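Local atomic coordinates of dicer Related Helicase (Caenorhabditis elegans, PDB entry 6M6Q), a protein that probably hydrolyses ATP as an RNA-binding helicase of the RIG-I-like receptor (RLR) subfamily, represented here by its N-terminal domain. Residues Ser14-Pro19 with His153-Pro158; Leu32-Leu37 with Phe119-Leu124; Phe36-Val41 with His226-Asp231; Asp159-Ala164 with Lys276-Lys281. All blocks are in the same frame, centred on the assembly; numbering follows the deposited sequence. Where two conformers were deposited one is given.

The chain is built of helices and loops without strands, and the four contacts divide into two pairs. Contacts 2 and 3 have centres 10 Å apart and both use helix 33-42: one side of it meets helix 94-127, another the loop before helix 231-236, and Lys35 of helix 33-42 reaches that loop. Contacts 1 and 4 have centres 15 Å apart, farther from the centre of the chain, and are joined by the Arg17-Asp159 salt bridge and by Trp154 packing on Ala164. In sequence, contact 1 spans contact 2, contact 3 interlaces with contacts 1 and 4, and contact 4 follows contacts 1 and 2. Sequence-distant parts are thereby drawn together within the helicase's N-terminal domain.

Contact 1: residues Ser14-Pro19 with His153-Pro158; sequences SKLRLP and HWEDLP
A single antiparallel beta bridge, Leu16 with Glu155, joins an N-terminal loop to the chain just past helix 146-152, which ends in a Schellman motif. His153 is gripped twice by Leu18: its carbonyl O accepts Leu18 N at 2.8 Å, and its ND1 donates to Leu18 O at 2.8 Å, along a carbonyl lone pair and close to the imidazole plane. As NE2 bonds to Asp138, both ring nitrogens are engaged and the ring's rotation is fixed; Leu16 CD1 lies over one face. Trp154 turns the chain with a positive phi of 62°. Its indole receives Leu18 CD1 in a CH-pi contact, 3.8 Å from the centroid of the six-membered ring and 10° off its normal. Trp154 O accepts Arg17 N at 3.2 Å, the donor standing well above the carbonyl plane. A type II turn begins here and runs to Leu157. Within it, Glu155 CB packs on Leu16 CD2 (3.7 Å), and Asp156 N donates to Lys15 O (3.0 Å). Leu157 CB meets Arg17 CG obliquely at 3.8 Å, where the arginine chain bends on its way to a salt bridge with Asp159. Pro158 O lies near the guanidinium plane, at its edge, 4.1 Å from Arg17 CD.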
loop_
_atom_site.group_PDB
_atom_site.type_symbol
_atom_site.label_atom_id
_atom_site.label_comp_id
_atom_site.label_asym_id
_atom_site.label_seq_id
_atom_site.Cartn_x
_atom_site.Cartn_y
_atom_site.Cartn_z
ATOM N N SER B 14 5.724 1.549 -33.196
ATOM C CA SER B 14 4.967 0.477 -33.908
ATOM C C SER B 14 5.443 -0.900 -33.429
ATOM O O SER B 14 4.664 -1.867 -33.544
ATOM C CB SER B 14 5.095 0.611 -35.396
ATOM O OG SER B 14 6.455 0.520 -35.794
ATOM N N LYS B 15 6.662 -0.965 -32.877
ATOM C CA LYS B 15 7.317 -2.221 -32.439
ATOM C C LYS B 15 6.944 -2.541 -30.974
ATOM O O LYS B 15 7.254 -3.670 -30.533
ATOM C CB LYS B 15 8.833 -2.100 -32.628
ATOM C CG LYS B 15 9.288 -1.783 -34.043
ATOM C CD LYS B 15 9.133 -2.939 -34.996
ATOM C CE LYS B 15 9.012 -2.505 -36.441
ATOM N NZ LYS B 15 7.672 -1.937 -36.736
ATOM N N LEU B 16 6.320 -1.600 -30.241
ATOM C CA LEU B 16 6.004 -1.769 -28.786
ATOM C C LEU B 16 4.750 -2.645 -28.647
ATOM O O LEU B 16 3.699 -2.224 -29.145
ATOM C CB LEU B 16 5.762 -0.408 -28.112
ATOM C CG LEU B 16 6.737 0.724 -28.440
ATOM C CD1 LEU B 16 6.334 1.999 -27.705
ATOM C CD2 LEU B 16 8.166 0.349 -28.092
ATOM N N ARG B 17 4.837 -3.760 -27.919
ATOM C CA ARG B 17 3.679 -4.636 -27.600
ATOM C C ARG B 17 2.964 -4.128 -26.336
ATOM O O ARG B 17 1.843 -4.618 -26.060
ATOM C CB ARG B 17 4.139 -6.083 -27.427
ATOM C CG ARG B 17 4.534 -6.759 -28.729
ATOM C CD ARG B 17 3.322 -7.290 -29.488
ATOM N NE ARG B 17 3.586 -7.495 -30.916
ATOM C CZ ARG B 17 3.577 -6.532 -31.854
ATOM N NH1 ARG B 17 3.324 -5.275 -31.527
ATOM N NH2 ARG B 17 3.835 -6.834 -33.118
ATOM N N LEU B 18 3.602 -3.213 -25.587
ATOM C CA LEU B 18 3.048 -2.585 -24.356
ATOM C C LEU B 18 3.250 -1.074 -24.431
ATOM O O LEU B 18 4.121 -0.521 -23.769
ATOM C CB LEU B 18 3.731 -3.180 -23.116
ATOM C CG LEU B 18 3.047 -2.875 -21.782
ATOM C CD1 LEU B 18 2.016 -3.943 -21.430
ATOM C CD2 LEU B 18 4.079 -2.754 -20.670
ATOM N N PRO B 19 2.401 -0.355 -25.190
ATOM C CA PRO B 19 2.449 1.102 -25.210
ATOM C C PRO B 19 1.932 1.713 -23.894
ATOM O O PRO B 19 1.355 0.980 -23.078
ATOM C CB PRO B 19 1.534 1.468 -26.393
ATOM C CG PRO B 19 0.521 0.320 -26.453
ATOM C CD PRO B 19 1.281 -0.904 -25.973
ATOM N N HIS B 153 8.404 -0.995 -22.563
ATOM C CA HIS B 153 7.231 -1.006 -23.480
ATOM C C HIS B 153 7.144 -2.332 -24.276
ATOM O O HIS B 153 6.235 -2.438 -25.121
ATOM C CB HIS B 153 7.324 0.188 -24.429
ATOM C CG HIS B 153 6.936 1.487 -23.820
ATOM N ND1 HIS B 153 5.635 1.786 -23.500
ATOM C CD2 HIS B 153 7.659 2.598 -23.552
ATOM C CE1 HIS B 153 5.580 3.017 -23.024
ATOM N NE2 HIS B 153 6.800 3.536 -23.059
ATOM N N TRP B 154 8.053 -3.290 -24.039
ATOM C CA TRP B 154 8.113 -4.603 -24.759
ATOM C C TRP B 154 8.364 -4.380 -26.275
ATOM O O TRP B 154 7.630 -4.989 -27.110
ATOM C CB TRP B 154 6.823 -5.427 -24.549
ATOM C CG TRP B 154 6.439 -5.740 -23.134
ATOM C CD1 TRP B 154 7.181 -5.553 -21.999
ATOM C CD2 TRP B 154 5.220 -6.389 -22.711
ATOM N NE1 TRP B 154 6.493 -6.011 -20.904
ATOM C CE2 TRP B 154 5.289 -6.534 -21.312
ATOM C CE3 TRP B 154 4.073 -6.835 -23.374
ATOM C CZ2 TRP B 154 4.257 -7.107 -20.571
ATOM C CZ3 TRP B 154 3.054 -7.403 -22.641
ATOM C CH2 TRP B 154 3.153 -7.547 -21.261
ATOM N N GLU B 155 9.368 -3.582 -26.627
ATOM C CA GLU B 155 9.788 -3.330 -28.028
ATOM C C GLU B 155 10.310 -4.633 -28.657
ATOM O O GLU B 155 11.105 -5.335 -27.999
ATOM C CB GLU B 155 10.860 -2.243 -28.053
ATOM C CG GLU B 155 11.141 -1.679 -29.418
ATOM C CD GLU B 155 12.137 -0.541 -29.395
ATOM O OE1 GLU B 155 13.230 -0.737 -28.829
ATOM O OE2 GLU B 155 11.810 0.541 -29.914
ATOM N N ASP B 156 9.880 -4.908 -29.897
ATOM C CA ASP B 156 10.326 -6.034 -30.771
ATOM C C ASP B 156 9.952 -7.377 -30.120
ATOM O O ASP B 156 10.570 -8.392 -30.484
ATOM C CB ASP B 156 11.831 -5.966 -31.093
ATOM C CG ASP B 156 12.288 -4.677 -31.765
ATOM O OD1 ASP B 156 11.448 -4.027 -32.444
ATOM O OD2 ASP B 156 13.480 -4.328 -31.597
ATOM N N LEU B 157 8.931 -7.404 -29.266
ATOM C CA LEU B 157 8.433 -8.653 -28.628
ATOM C C LEU B 157 7.517 -9.367 -29.622
ATOM O O LEU B 157 6.701 -8.727 -30.289
ATOM C CB LEU B 157 7.708 -8.306 -27.316
ATOM C CG LEU B 157 7.211 -9.498 -26.487
ATOM C CD1 LEU B 157 8.296 -10.020 -25.547
ATOM C CD2 LEU B 157 5.967 -9.130 -25.694
ATOM N N PRO B 158 7.640 -10.708 -29.788
ATOM C CA PRO B 158 6.759 -11.439 -30.697
ATOM C C PRO B 158 5.273 -11.291 -30.332
ATOM O O PRO B 158 4.970 -11.010 -29.194
ATOM C CB PRO B 158 7.233 -12.896 -30.562
ATOM C CG PRO B 158 8.675 -12.765 -30.103
ATOM C CD PRO B 158 8.647 -11.583 -29.157
#

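Contact 2: residues Leu32-Leu37 with Phe119-Leu124; sequences LKWKFL and FSECFL
Two helices cross steeply here, with a single knob-into-hole contact: the segment axes of 33-37 and 119-124 approach to 11.2 Å at an angle of 104°, and Leu124 is the knob, set among Lys33, Trp34, Phe36 and Leu37. Lys33 supplies one wall with its backbone and its aliphatic chain, Leu124 CD1 lying 3.7 Å from Lys33 O. Trp34 closes another wall through the benzene part of its indole, with CZ3 3.8 Å from that same CD1 branch. Glu121 OE1, salt-bridged to Arg117, sits at the edge of this indole. Phe36 takes the other branch, Leu124 CD2, at its ring edge, 3.7 Å from CD2 of the phenylalanine. Its ring also meets that of Phe123, the planes only 12° apart but the centroids 5.9 Å from each other, so the rings are slid past one another with little overlap. Leu37, CG anti to the backbone N, points both methyls across: CD1 approaches Phe123, while CD2 lies 3.5 Å from Ser120 OG, a hydroxyl hydrogen-bonded to Arg116 O.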
loop_
_atom_site.group_PDB
_atom_site.type_symbol
_atom_site.label_atom_id
_atom_site.label_comp_id
_atom_site.label_asym_id
_atom_site.label_seq_id
_atom_site.Cartn_x
_atom_site.Cartn_y
_atom_site.Cartn_z
ATOM N N LEU B 32 10.771 -0.219 -12.684
ATOM C CA LEU B 32 11.986 0.630 -12.941
ATOM C C LEU B 32 11.973 1.899 -12.068
ATOM O O LEU B 32 12.753 2.815 -12.369
ATOM C CB LEU B 32 12.033 1.051 -14.422
ATOM C CG LEU B 32 12.431 -0.016 -15.430
ATOM C CD1 LEU B 32 12.065 0.433 -16.835
ATOM C CD2 LEU B 32 13.911 -0.312 -15.338
ATOM N N LYS B 33 11.097 1.992 -11.073
ATOM C CA LYS B 33 10.921 3.231 -10.268
ATOM C C LYS B 33 12.244 3.624 -9.578
ATOM O O LYS B 33 12.465 4.818 -9.429
ATOM C CB LYS B 33 9.768 3.068 -9.274
ATOM C CG LYS B 33 10.028 2.190 -8.057
ATOM C CD LYS B 33 8.886 2.279 -7.058
ATOM C CE LYS B 33 9.310 2.044 -5.642
ATOM N NZ LYS B 33 8.152 1.664 -4.805
ATOM N N TRP B 34 13.087 2.666 -9.168
ATOM C CA TRP B 34 14.369 2.966 -8.463
ATOM C C TRP B 34 15.402 3.458 -9.472
ATOM O O TRP B 34 16.208 4.365 -9.102
ATOM C CB TRP B 34 14.879 1.766 -7.658
ATOM C CG TRP B 34 13.997 1.409 -6.494
ATOM C CD1 TRP B 34 13.452 0.186 -6.221
ATOM C CD2 TRP B 34 13.527 2.295 -5.458
ATOM N NE1 TRP B 34 12.680 0.250 -5.088
ATOM C CE2 TRP B 34 12.706 1.532 -4.602
ATOM C CE3 TRP B 34 13.734 3.650 -5.158
ATOM C CZ2 TRP B 34 12.094 2.077 -3.475
ATOM C CZ3 TRP B 34 13.116 4.191 -4.050
ATOM C CH2 TRP B 34 12.302 3.414 -3.226
ATOM N N LYS B 35 15.348 2.935 -10.706
ATOM C CA LYS B 35 16.233 3.357 -11.817
ATOM C C LYS B 35 15.795 4.743 -12.284
ATOM O O LYS B 35 16.677 5.541 -12.631
ATOM C CB LYS B 35 16.227 2.332 -12.954
ATOM C CG LYS B 35 17.064 2.698 -14.189
ATOM C CD LYS B 35 18.527 2.979 -13.886
ATOM C CE LYS B 35 19.361 3.371 -15.089
ATOM N NZ LYS B 35 20.627 4.016 -14.650
ATOM N N PHE B 36 14.497 5.043 -12.209
ATOM C CA PHE B 36 13.922 6.364 -12.570
ATOM C C PHE B 36 14.372 7.406 -11.550
ATOM O O PHE B 36 14.821 8.477 -11.973
ATOM C CB PHE B 36 12.401 6.294 -12.654
ATOM C CG PHE B 36 11.720 7.637 -12.647
ATOM C CD1 PHE B 36 11.879 8.521 -13.703
ATOM C CD2 PHE B 36 10.901 8.008 -11.592
ATOM C CE1 PHE B 36 11.255 9.757 -13.688
ATOM C CE2 PHE B 36 10.272 9.236 -11.583
ATOM C CZ PHE B 36 10.447 10.106 -12.630
ATOM N N LEU B 37 14.283 7.079 -10.254
ATOM C CA LEU B 37 14.823 7.923 -9.143
ATOM C C LEU B 37 16.305 8.121 -9.379
ATOM O O LEU B 37 16.711 9.266 -9.380
ATOM C CB LEU B 37 14.566 7.271 -7.773
ATOM C CG LEU B 37 14.974 8.088 -6.530
ATOM C CD1 LEU B 37 14.134 9.371 -6.364
ATOM C CD2 LEU B 37 14.870 7.229 -5.272
ATOM N N PHE B 119 11.300 10.631 1.705
ATOM C CA PHE B 119 11.057 11.723 0.740
ATOM C C PHE B 119 11.170 11.190 -0.703
ATOM O O PHE B 119 10.488 11.736 -1.587
ATOM C CB PHE B 119 11.969 12.905 1.058
ATOM C CG PHE B 119 11.523 13.662 2.284
ATOM C CD1 PHE B 119 10.472 14.567 2.219
ATOM C CD2 PHE B 119 12.089 13.401 3.521
ATOM C CE1 PHE B 119 10.044 15.233 3.357
ATOM C CE2 PHE B 119 11.654 14.062 4.656
ATOM C CZ PHE B 119 10.627 14.970 4.576
ATOM N N SER B 120 11.957 10.132 -0.929
ATOM C CA SER B 120 12.012 9.399 -2.225
ATOM C C SER B 120 10.629 8.797 -2.517
ATOM O O SER B 120 10.123 8.986 -3.634
ATOM C CB SER B 120 13.067 8.328 -2.217
ATOM O OG SER B 120 14.361 8.888 -2.237
ATOM N N GLU B 121 10.052 8.109 -1.528
ATOM C CA GLU B 121 8.720 7.456 -1.616
ATOM C C GLU B 121 7.626 8.514 -1.751
ATOM O O GLU B 121 6.646 8.234 -2.427
ATOM C CB GLU B 121 8.480 6.550 -0.410
ATOM C CG GLU B 121 9.367 5.307 -0.407
ATOM C CD GLU B 121 8.655 3.989 -0.620
ATOM O OE1 GLU B 121 9.324 2.955 -0.534
ATOM O OE2 GLU B 121 7.429 4.000 -0.838
ATOM N N CYS B 122 7.807 9.701 -1.167
ATOM C CA CYS B 122 6.842 10.824 -1.306
ATOM C C CYS B 122 6.841 11.325 -2.753
ATOM O O CYS B 122 5.758 11.644 -3.258
ATOM C CB CYS B 122 7.150 11.974 -0.359
ATOM S SG CYS B 122 6.044 13.389 -0.601
ATOM N N PHE B 123 7.998 11.370 -3.396
ATOM C CA PHE B 123 8.118 11.821 -4.807
ATOM C C PHE B 123 7.505 10.758 -5.727
ATOM O O PHE B 123 6.551 11.077 -6.462
ATOM C CB PHE B 123 9.567 12.108 -5.161
ATOM C CG PHE B 123 9.854 12.227 -6.632
ATOM C CD1 PHE B 123 9.437 13.330 -7.349
ATOM C CD2 PHE B 123 10.618 11.279 -7.273
ATOM C CE1 PHE B 123 9.795 13.490 -8.675
ATOM C CE2 PHE B 123 10.979 11.438 -8.601
ATOM C CZ PHE B 123 10.553 12.539 -9.305
ATOM N N LEU B 124 8.020 9.527 -5.645
ATOM C CA LEU B 124 7.684 8.407 -6.556
ATOM C C LEU B 124 6.180 8.095 -6.477
ATOM O O LEU B 124 5.582 7.915 -7.540
ATOM C CB LEU B 124 8.541 7.182 -6.201
ATOM C CG LEU B 124 10.028 7.298 -6.541
ATOM C CD1 LEU B 124 10.736 5.953 -6.381
ATOM C CD2 LEU B 124 10.229 7.826 -7.950
#

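Contact 3: residues Phe36-Val41 with His226-Asp231; sequences FLDVCV and HQLSTD
Asp38 carries this contact, its carboxylate reaching out from helix 33-42 into the loop at Leu228-Thr230. With CG anti to the backbone N (chi1 -174°), the side chain extends away from its own helix, and its two oxygens divide the work. OD1 accepts Ser229 N at 2.8 Å in a nearly straight bond, 168° at the hydrogen, although the donor stands above the carboxylate plane. OD2 is gripped twice: the syn lone pair of OD2 accepts Thr230 N at 2.9 Å, and Thr230 OG1 donates from above the plane at 2.8 Å. Thr230 is the N-cap residue of helix 231-236, and its hydroxyl also receives a weak hydrogen bond from Val233 N, so one OG1 links Asp38 to the first turn of that helix. The threonine is held with OG1 between the backbone N and the carbonyl carbon (chi1 75°), bringing it tip to tip with the aspartate. An alanine in place of Asp38 would remove all three bonds and would probably leave the Ser229-Thr230 backbone and the cap less firmly positioned. Apolar atoms flank the carboxylate: Leu228 CD2 rests 3.7 Å from Asp38 CB, and Leu228 CB lies 3.6 Å from Asp38 OD2. One turn further along helix 33-42, Val41 CG1 touches Thr230 CG2 at 3.9 Å, the two side chains crossing at about a right angle.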
loop_
_atom_site.group_PDB
_atom_site.type_symbol
_atom_site.label_atom_id
_atom_site.label_comp_id
_atom_site.label_asym_id
_atom_site.label_seq_id
_atom_site.Cartn_x
_atom_site.Cartn_y
_atom_site.Cartn_z
ATOM N N PHE B 36 14.497 5.043 -12.209
ATOM C CA PHE B 36 13.922 6.364 -12.570
ATOM C C PHE B 36 14.372 7.406 -11.550
ATOM O O PHE B 36 14.821 8.477 -11.973
ATOM C CB PHE B 36 12.401 6.294 -12.654
ATOM C CG PHE B 36 11.720 7.637 -12.647
ATOM C CD1 PHE B 36 11.879 8.521 -13.703
ATOM C CD2 PHE B 36 10.901 8.008 -11.592
ATOM C CE1 PHE B 36 11.255 9.757 -13.688
ATOM C CE2 PHE B 36 10.272 9.236 -11.583
ATOM C CZ PHE B 36 10.447 10.106 -12.630
ATOM N N LEU B 37 14.283 7.079 -10.254
ATOM C CA LEU B 37 14.823 7.923 -9.143
ATOM C C LEU B 37 16.305 8.121 -9.379
ATOM O O LEU B 37 16.711 9.266 -9.380
ATOM C CB LEU B 37 14.566 7.271 -7.773
ATOM C CG LEU B 37 14.974 8.088 -6.530
ATOM C CD1 LEU B 37 14.134 9.371 -6.364
ATOM C CD2 LEU B 37 14.870 7.229 -5.272
ATOM N N ASP B 38 17.038 7.037 -9.683
ATOM C CA ASP B 38 18.507 7.073 -9.949
ATOM C C ASP B 38 18.819 8.110 -11.038
ATOM O O ASP B 38 19.785 8.869 -10.840
ATOM C CB ASP B 38 19.076 5.701 -10.320
ATOM C CG ASP B 38 20.592 5.735 -10.453
ATOM O OD1 ASP B 38 21.075 5.746 -11.603
ATOM O OD2 ASP B 38 21.263 5.881 -9.419
ATOM N N VAL B 39 18.040 8.128 -12.129
ATOM C CA VAL B 39 18.228 9.025 -13.317
ATOM C C VAL B 39 17.984 10.484 -12.889
ATOM O O VAL B 39 18.816 11.352 -13.220
ATOM C CB VAL B 39 17.304 8.604 -14.489
ATOM C CG1 VAL B 39 17.164 9.695 -15.545
ATOM C CG2 VAL B 39 17.767 7.304 -15.139
ATOM N N CYS B 40 16.913 10.740 -12.141
ATOM C CA CYS B 40 16.570 12.090 -11.623
ATOM C C CYS B 40 17.698 12.591 -10.703
ATOM O O CYS B 40 18.014 13.774 -10.772
ATOM C CB CYS B 40 15.230 12.093 -10.887
ATOM S SG CYS B 40 13.802 11.711 -11.938
ATOM N N VAL B 41 18.295 11.711 -9.900
ATOM C CA VAL B 41 19.357 12.077 -8.919
ATOM C C VAL B 41 20.673 12.304 -9.669
ATOM O O VAL B 41 21.364 13.273 -9.350
ATOM C CB VAL B 41 19.506 11.009 -7.825
ATOM C CG1 VAL B 41 20.803 11.185 -7.041
ATOM C CG2 VAL B 41 18.303 10.997 -6.890
ATOM N N HIS B 226 20.156 -1.762 -16.398
ATOM C CA HIS B 226 19.402 -2.290 -15.226
ATOM C C HIS B 226 20.242 -2.118 -13.957
ATOM O O HIS B 226 19.991 -2.853 -12.966
ATOM C CB HIS B 226 19.023 -3.748 -15.455
ATOM C CG HIS B 226 18.056 -3.944 -16.563
ATOM N ND1 HIS B 226 17.530 -5.182 -16.847
ATOM C CD2 HIS B 226 17.450 -3.069 -17.399
ATOM C CE1 HIS B 226 16.686 -5.081 -17.847
ATOM N NE2 HIS B 226 16.614 -3.793 -18.204
ATOM N N GLN B 227 21.253 -1.251 -14.027
ATOM C CA GLN B 227 22.218 -0.965 -12.938
ATOM C C GLN B 227 22.088 0.503 -12.588
ATOM O O GLN B 227 21.868 1.309 -13.516
ATOM C CB GLN B 227 23.663 -1.218 -13.370
ATOM C CG GLN B 227 23.876 -2.505 -14.136
ATOM C CD GLN B 227 23.725 -3.690 -13.235
ATOM O OE1 GLN B 227 24.216 -3.691 -12.102
ATOM N NE2 GLN B 227 23.001 -4.693 -13.714
ATOM N N LEU B 228 22.180 0.839 -11.303
ATOM C CA LEU B 228 22.045 2.233 -10.830
ATOM C C LEU B 228 23.400 2.904 -10.986
ATOM O O LEU B 228 24.418 2.203 -10.881
ATOM C CB LEU B 228 21.550 2.251 -9.381
ATOM C CG LEU B 228 20.263 1.460 -9.102
ATOM C CD1 LEU B 228 19.954 1.443 -7.607
ATOM C CD2 LEU B 228 19.072 2.024 -9.890
ATOM N N SER B 229 23.389 4.188 -11.329
ATOM C CA SER B 229 24.579 5.009 -11.648
ATOM C C SER B 229 25.052 5.776 -10.406
ATOM O O SER B 229 26.244 6.142 -10.392
ATOM C CB SER B 229 24.294 5.956 -12.783
ATOM O OG SER B 229 23.828 5.263 -13.926
ATOM N N THR B 230 24.168 6.048 -9.424
ATOM C CA THR B 230 24.506 6.892 -8.233
ATOM C C THR B 230 24.802 6.008 -7.009
ATOM O O THR B 230 24.200 4.940 -6.867
ATOM C CB THR B 230 23.441 7.966 -7.917
ATOM O OG1 THR B 230 22.284 7.387 -7.311
ATOM C CG2 THR B 230 23.032 8.768 -9.130
ATOM N N ASP B 231 25.686 6.466 -6.142
ATOM C CA ASP B 231 25.965 5.812 -4.840
ATOM C C ASP B 231 24.768 6.046 -3.922
ATOM O O ASP B 231 24.398 5.096 -3.189
ATOM C CB ASP B 231 27.288 6.310 -4.251
ATOM C CG ASP B 231 28.501 5.886 -5.073
ATOM O OD1 ASP B 231 29.497 5.443 -4.469
ATOM O OD2 ASP B 231 28.427 5.978 -6.314
#

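Contact 4: residues Asp159-Ala164 with Lys276-Lys281; sequences DGWLTA and KSNDKK
Leu162, Asn278 and Trp161 bury the most surface where the start of helix 162-171 and the residues leading into it meet the loop that follows helix 262-271. Leu162 is held through both backbone and side chain. Its N-H donates to Asn278 OD1 at 3.0 Å, with 159° at the hydrogen and the donor in the plane of the amide carbonyl. With CG anti to the backbone N (chi1 170°), the isobutyl side chain is directed toward the other loop; Leu162 CG lies 3.4 Å from Ser277 OG, and the CD2 branch continues to Lys281 CB at 4.1 Å. An alanine here would lose CG and both methyl branches and would probably loosen the packing on Ser277 and Lys281 while leaving the backbone donor in place. The Asn278 amide carries its ND2 toward Gly160 O, 3.6 Å away. Trp161 crosses Lys276 obliquely, CH2 of its six-membered ring touching Lys276 CG at 3.8 Å; its NE1 turns to Ile273 O in a weak hydrogen bond. Beside this, Ser277 OG donates weakly to Thr163 OG1 (3.3 Å), a hydroxyl whose stronger partner is Phe275 O. Both hydrogen bonds across the contact join uncharged groups, so the joint probably depends little on ionisation.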
loop_
_atom_site.group_PDB
_atom_site.type_symbol
_atom_site.label_atom_id
_atom_site.label_comp_id
_atom_site.label_asym_id
_atom_site.label_seq_id
_atom_site.Cartn_x
_atom_site.Cartn_y
_atom_site.Cartn_z
ATOM N N ASP B 159 4.402 -11.535 -31.312
ATOM C CA ASP B 159 2.943 -11.247 -31.278
ATOM C C ASP B 159 2.239 -12.235 -30.336
ATOM O O ASP B 159 1.310 -11.811 -29.620
ATOM C CB ASP B 159 2.348 -11.325 -32.687
ATOM C CG ASP B 159 3.138 -10.538 -33.724
ATOM O OD1 ASP B 159 4.007 -11.145 -34.402
ATOM O OD2 ASP B 159 2.905 -9.331 -33.825
ATOM N N GLY B 160 2.637 -13.505 -30.363
ATOM C CA GLY B 160 1.915 -14.588 -29.677
ATOM C C GLY B 160 2.641 -15.045 -28.434
ATOM O O GLY B 160 2.505 -16.234 -28.081
ATOM N N TRP B 161 3.396 -14.147 -27.792
ATOM C CA TRP B 161 4.269 -14.473 -26.629
ATOM C C TRP B 161 3.401 -14.949 -25.456
ATOM O O TRP B 161 2.665 -14.145 -24.920
ATOM C CB TRP B 161 5.120 -13.269 -26.238
ATOM C CG TRP B 161 6.365 -13.646 -25.502
ATOM C CD1 TRP B 161 6.601 -13.560 -24.161
ATOM C CD2 TRP B 161 7.548 -14.214 -26.079
ATOM N NE1 TRP B 161 7.859 -14.013 -23.871
ATOM C CE2 TRP B 161 8.461 -14.426 -25.026
ATOM C CE3 TRP B 161 7.923 -14.561 -27.378
ATOM C CZ2 TRP B 161 9.725 -14.962 -25.239
ATOM C CZ3 TRP B 161 9.175 -15.085 -27.591
ATOM C CH2 TRP B 161 10.062 -15.285 -26.536
ATOM N N LEU B 162 3.518 -16.212 -25.073
ATOM C CA LEU B 162 2.622 -16.873 -24.090
ATOM C C LEU B 162 3.019 -16.451 -22.667
ATOM O O LEU B 162 2.171 -16.529 -21.759
ATOM C CB LEU B 162 2.736 -18.385 -24.295
ATOM C CG LEU B 162 2.085 -19.269 -23.237
ATOM C CD1 LEU B 162 0.570 -19.121 -23.247
ATOM C CD2 LEU B 162 2.471 -20.708 -23.459
ATOM N N THR B 163 4.276 -16.066 -22.477
ATOM C CA THR B 163 4.816 -15.598 -21.183
ATOM C C THR B 163 4.128 -14.290 -20.810
ATOM O O THR B 163 3.893 -14.071 -19.627
ATOM C CB THR B 163 6.329 -15.422 -21.260
ATOM O OG1 THR B 163 6.918 -16.700 -21.044
ATOM C CG2 THR B 163 6.850 -14.422 -20.256
ATOM N N ALA B 164 3.851 -13.444 -21.801
ATOM C CA ALA B 164 3.206 -12.125 -21.624
ATOM C C ALA B 164 1.774 -12.316 -21.117
ATOM O O ALA B 164 1.365 -11.542 -20.256
ATOM C CB ALA B 164 3.238 -11.335 -22.908
ATOM N N LYS B 276 10.793 -17.895 -22.299
ATOM C CA LYS B 276 10.224 -18.547 -23.511
ATOM C C LYS B 276 9.319 -19.673 -23.042
ATOM O O LYS B 276 9.845 -20.583 -22.368
ATOM C CB LYS B 276 11.337 -19.104 -24.409
ATOM C CG LYS B 276 12.222 -18.064 -25.094
ATOM C CD LYS B 276 13.502 -18.630 -25.699
ATOM C CE LYS B 276 14.606 -17.599 -25.856
ATOM N NZ LYS B 276 15.200 -17.221 -24.547
ATOM N N SER B 277 8.017 -19.604 -23.332
ATOM C CA SER B 277 7.044 -20.635 -22.891
ATOM C C SER B 277 6.071 -21.011 -24.018
ATOM O O SER B 277 5.110 -21.765 -23.723
ATOM C CB SER B 277 6.321 -20.213 -21.613
ATOM O OG SER B 277 5.212 -19.360 -21.881
ATOM N N ASN B 278 6.400 -20.681 -25.277
ATOM C CA ASN B 278 5.525 -20.964 -26.450
ATOM C C ASN B 278 5.462 -22.486 -26.689
ATOM O O ASN B 278 4.326 -23.010 -26.807
ATOM C CB ASN B 278 5.958 -20.179 -27.691
ATOM C CG ASN B 278 5.530 -18.725 -27.638
ATOM O OD1 ASN B 278 5.196 -18.212 -26.573
ATOM N ND2 ASN B 278 5.526 -18.054 -28.782
ATOM N N ASP B 279 6.615 -23.173 -26.666
ATOM C CA ASP B 279 6.753 -24.605 -27.061
ATOM C C ASP B 279 6.208 -25.521 -25.958
ATOM O O ASP B 279 5.871 -26.674 -26.282
ATOM C CB ASP B 279 8.206 -24.961 -27.383
ATOM C CG ASP B 279 8.786 -24.153 -28.529
ATOM O OD1 ASP B 279 8.067 -23.953 -29.527
ATOM O OD2 ASP B 279 9.953 -23.736 -28.417
ATOM N N LYS B 280 6.123 -25.040 -24.716
ATOM C CA LYS B 280 5.799 -25.901 -23.542
ATOM C C LYS B 280 4.278 -25.988 -23.359
ATOM O O LYS B 280 3.849 -26.661 -22.393
ATOM C CB LYS B 280 6.429 -25.401 -22.240
ATOM C CG LYS B 280 7.623 -24.476 -22.363
ATOM C CD LYS B 280 8.003 -23.883 -21.035
ATOM C CE LYS B 280 9.122 -24.630 -20.349
ATOM N NZ LYS B 280 10.442 -24.079 -20.738
ATOM N N LYS B 281 3.490 -25.354 -24.244
ATOM C CA LYS B 281 2.002 -25.382 -24.174
ATOM C C LYS B 281 1.509 -26.810 -24.480
ATOM O O LYS B 281 0.536 -27.248 -23.821
ATOM C CB LYS B 281 1.402 -24.336 -25.123
ATOM C CG LYS B 281 -0.116 -24.385 -25.307
ATOM C CD LYS B 281 -0.951 -24.249 -24.011
ATOM C CE LYS B 281 -2.415 -24.622 -24.209
ATOM N NZ LYS B 281 -2.945 -25.445 -23.090
#